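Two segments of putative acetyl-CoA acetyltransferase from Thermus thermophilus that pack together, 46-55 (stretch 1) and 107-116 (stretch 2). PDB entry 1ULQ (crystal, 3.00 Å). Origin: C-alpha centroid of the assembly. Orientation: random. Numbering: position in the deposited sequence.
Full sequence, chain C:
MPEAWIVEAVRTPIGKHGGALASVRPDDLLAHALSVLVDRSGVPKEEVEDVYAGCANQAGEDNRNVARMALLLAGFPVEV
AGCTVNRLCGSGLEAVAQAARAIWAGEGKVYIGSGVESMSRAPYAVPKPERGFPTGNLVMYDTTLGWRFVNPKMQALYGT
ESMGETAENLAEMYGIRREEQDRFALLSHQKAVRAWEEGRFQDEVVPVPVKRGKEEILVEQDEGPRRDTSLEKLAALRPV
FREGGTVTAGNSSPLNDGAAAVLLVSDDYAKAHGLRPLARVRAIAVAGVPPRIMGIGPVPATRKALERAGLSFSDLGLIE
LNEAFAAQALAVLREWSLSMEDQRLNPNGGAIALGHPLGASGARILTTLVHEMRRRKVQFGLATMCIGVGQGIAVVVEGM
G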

# COMPACT_ATOMS: atom_id res chain seq x y z
N GLU C 46 -26.74 14.21 28.59
CA GLU C 46 -25.85 14.66 29.65
C GLU C 46 -25.87 13.74 30.88
O GLU C 46 -24.96 13.80 31.70
CB GLU C 46 -26.22 16.09 30.08
CG GLU C 46 -27.71 16.36 30.10
CD GLU C 46 -28.11 17.35 31.18
OE1 GLU C 46 -27.51 18.45 31.22
OE2 GLU C 46 -29.01 17.02 32.00
N GLU C 47 -26.88 12.88 30.98
CA GLU C 47 -27.02 11.96 32.12
C GLU C 47 -26.10 10.75 32.04
O GLU C 47 -25.75 10.15 33.06
CB GLU C 47 -28.48 11.48 32.24
CG GLU C 47 -29.48 12.54 32.68
CD GLU C 47 -29.39 12.86 34.15
OE1 GLU C 47 -30.11 13.77 34.62
OE2 GLU C 47 -28.59 12.20 34.85
N VAL C 48 -25.74 10.37 30.82
CA VAL C 48 -24.86 9.24 30.58
C VAL C 48 -23.48 9.49 31.18
O VAL C 48 -22.88 10.56 30.98
CB VAL C 48 -24.68 8.96 29.08
CG1 VAL C 48 -23.95 7.65 28.88
CG2 VAL C 48 -26.02 8.93 28.41
N GLU C 49 -22.98 8.49 31.89
CA GLU C 49 -21.69 8.53 32.56
C GLU C 49 -20.52 8.16 31.67
O GLU C 49 -19.51 8.86 31.60
CB GLU C 49 -21.74 7.58 33.75
CG GLU C 49 -20.46 7.41 34.52
CD GLU C 49 -20.08 8.65 35.27
OE1 GLU C 49 -20.95 9.52 35.49
OE2 GLU C 49 -18.89 8.76 35.65
N ASP C 50 -20.65 7.04 30.96
CA ASP C 50 -19.58 6.55 30.10
C ASP C 50 -20.21 5.69 29.00
O ASP C 50 -21.33 5.20 29.15
CB ASP C 50 -18.60 5.73 30.95
CG ASP C 50 -17.35 5.29 30.19
OD1 ASP C 50 -17.04 5.90 29.14
OD2 ASP C 50 -16.66 4.35 30.67
N VAL C 51 -19.50 5.51 27.89
CA VAL C 51 -20.04 4.70 26.80
C VAL C 51 -19.06 3.61 26.39
O VAL C 51 -17.97 3.88 25.91
CB VAL C 51 -20.38 5.56 25.55
CG1 VAL C 51 -20.47 4.68 24.32
CG2 VAL C 51 -21.71 6.27 25.74
N TYR C 52 -19.45 2.36 26.61
CA TYR C 52 -18.60 1.25 26.22
C TYR C 52 -19.08 0.76 24.87
O TYR C 52 -20.28 0.73 24.61
CB TYR C 52 -18.69 0.09 27.23
CG TYR C 52 -17.96 0.32 28.53
CD1 TYR C 52 -18.67 0.59 29.71
CD2 TYR C 52 -16.57 0.25 28.60
CE1 TYR C 52 -18.01 0.77 30.92
CE2 TYR C 52 -15.91 0.43 29.82
CZ TYR C 52 -16.63 0.69 30.97
OH TYR C 52 -16.00 0.84 32.18
N ALA C 53 -18.13 0.39 24.02
CA ALA C 53 -18.45 -0.11 22.69
C ALA C 53 -17.44 -1.16 22.25
O ALA C 53 -16.23 -1.00 22.44
CB ALA C 53 -18.49 1.03 21.70
N GLY C 54 -17.95 -2.23 21.64
CA GLY C 54 -17.08 -3.29 21.16
C GLY C 54 -16.77 -3.15 19.69
O GLY C 54 -17.65 -2.87 18.88
N CYS C 55 -15.50 -3.36 19.33
CA CYS C 55 -15.07 -3.25 17.95
C CYS C 55 -13.87 -4.17 17.72
O CYS C 55 -12.82 -4.01 18.34
CB CYS C 55 -14.69 -1.80 17.65
SG CYS C 55 -14.45 -1.48 15.92
N GLU C 107 -20.63 3.54 40.73
CA GLU C 107 -19.96 4.73 40.25
C GLU C 107 -21.03 5.62 39.64
O GLU C 107 -21.63 6.42 40.34
CB GLU C 107 -18.90 4.36 39.21
CG GLU C 107 -17.99 3.22 39.64
CD GLU C 107 -16.79 3.04 38.73
OE1 GLU C 107 -16.96 3.22 37.50
OE2 GLU C 107 -15.69 2.71 39.25
N GLY C 108 -21.27 5.47 38.35
CA GLY C 108 -22.28 6.29 37.71
C GLY C 108 -23.63 5.63 37.86
O GLY C 108 -23.72 4.57 38.49
N LYS C 109 -24.66 6.24 37.29
CA LYS C 109 -26.01 5.69 37.37
C LYS C 109 -26.59 5.37 36.00
O LYS C 109 -27.60 4.66 35.89
CB LYS C 109 -26.92 6.66 38.11
CG LYS C 109 -26.49 6.91 39.54
CD LYS C 109 -27.62 7.41 40.39
CE LYS C 109 -27.30 7.16 41.83
NZ LYS C 109 -27.06 5.70 42.07
N VAL C 110 -25.95 5.88 34.96
CA VAL C 110 -26.40 5.66 33.59
C VAL C 110 -25.22 5.31 32.69
O VAL C 110 -24.31 6.11 32.51
CB VAL C 110 -27.07 6.93 33.05
CG1 VAL C 110 -27.39 6.75 31.59
CG2 VAL C 110 -28.32 7.23 33.86
N TYR C 111 -25.26 4.11 32.11
CA TYR C 111 -24.19 3.66 31.22
C TYR C 111 -24.72 3.08 29.91
O TYR C 111 -25.85 2.59 29.85
CB TYR C 111 -23.35 2.58 31.90
CG TYR C 111 -22.36 3.09 32.92
CD1 TYR C 111 -22.76 3.55 34.18
CD2 TYR C 111 -20.99 3.07 32.64
CE1 TYR C 111 -21.82 3.97 35.13
CE2 TYR C 111 -20.05 3.48 33.58
CZ TYR C 111 -20.46 3.93 34.82
OH TYR C 111 -19.49 4.29 35.73
N ILE C 112 -23.91 3.12 28.85
CA ILE C 112 -24.31 2.55 27.57
C ILE C 112 -23.36 1.42 27.19
O ILE C 112 -22.14 1.58 27.26
CB ILE C 112 -24.28 3.59 26.41
CG1 ILE C 112 -25.33 4.68 26.62
CG2 ILE C 112 -24.56 2.88 25.09
CD1 ILE C 112 -25.42 5.65 25.44
N GLY C 113 -23.92 0.29 26.80
CA GLY C 113 -23.11 -0.84 26.37
C GLY C 113 -23.43 -1.00 24.90
O GLY C 113 -24.59 -1.18 24.54
N SER C 114 -22.43 -0.92 24.03
CA SER C 114 -22.70 -1.03 22.61
C SER C 114 -21.59 -1.66 21.79
O SER C 114 -20.55 -2.06 22.33
CB SER C 114 -23.00 0.36 22.06
OG SER C 114 -21.95 1.24 22.43
N GLY C 115 -21.82 -1.75 20.49
CA GLY C 115 -20.85 -2.33 19.59
C GLY C 115 -21.10 -1.92 18.16
O GLY C 115 -22.23 -1.61 17.79
N VAL C 116 -20.04 -1.91 17.36
CA VAL C 116 -20.12 -1.56 15.94
C VAL C 116 -19.05 -2.31 15.16
O VAL C 116 -18.03 -2.72 15.72
CB VAL C 116 -19.92 -0.03 15.71
CG1 VAL C 116 -18.55 0.41 16.19
CG2 VAL C 116 -20.10 0.31 14.22

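Two parallel strands, their axes inclined by 30°, form this contact, and the rules are easiest to read along the second stretch. Gly108 comes first, and it leaves no room for a side chain: a CB in ideal position would sit 2.4 Å from Glu49 CG, a clash, whereas the real CA lies 3.8 Å from that CG. Its N also makes a weak hydrogen bond to Tyr111 OH within the stretch.

Val110 points toward the first stretch and packs its CG1 4.1 Å from Val48 CG2, while its carbonyl O accepts from Glu49 N at 2.8 Å, a nearly straight hydrogen bond. Tyr111 turns to the sheet face it shares with Tyr52, and its ring end comes nearer the partner. Glu49 CB lies over one face of that ring, 4.1 Å from its centroid, so the aliphatic part of an acidic residue serves as packing surface; Tyr111 CD2 meets Tyr52 CE1 at 4.1 Å.

Ile112 occupies the other face. Its CD1 touches Val51 CG2 at 3.8 Å and its CG1 approaches Val48 CG1 at 4.0 Å, giving a small aliphatic cluster. The backbone of Ile112 reaches two residues, as a parallel ladder requires: its N donates weakly to Asp50 O at 3.3 Å, and its O accepts from Tyr52 N at 2.9 Å.

Gly113, paired with Tyr52, adds little covered area. Ser114 then binds Tyr52 O twice, through its N and through its OG, each at 2.8 Å; with chi1 in the p well, OG lies beside its own N, so both converge on the carbonyl O of Tyr52. That OG also lies 3.5 Å from Ala53 CB.

Gly115 pairs with Gly54, their CA atoms only 4.2 Å apart, a close approach between two residues without side chains. Val116 N donates to Gly54 O at 3.0 Å, the last hydrogen bond between the two stretches in this walk.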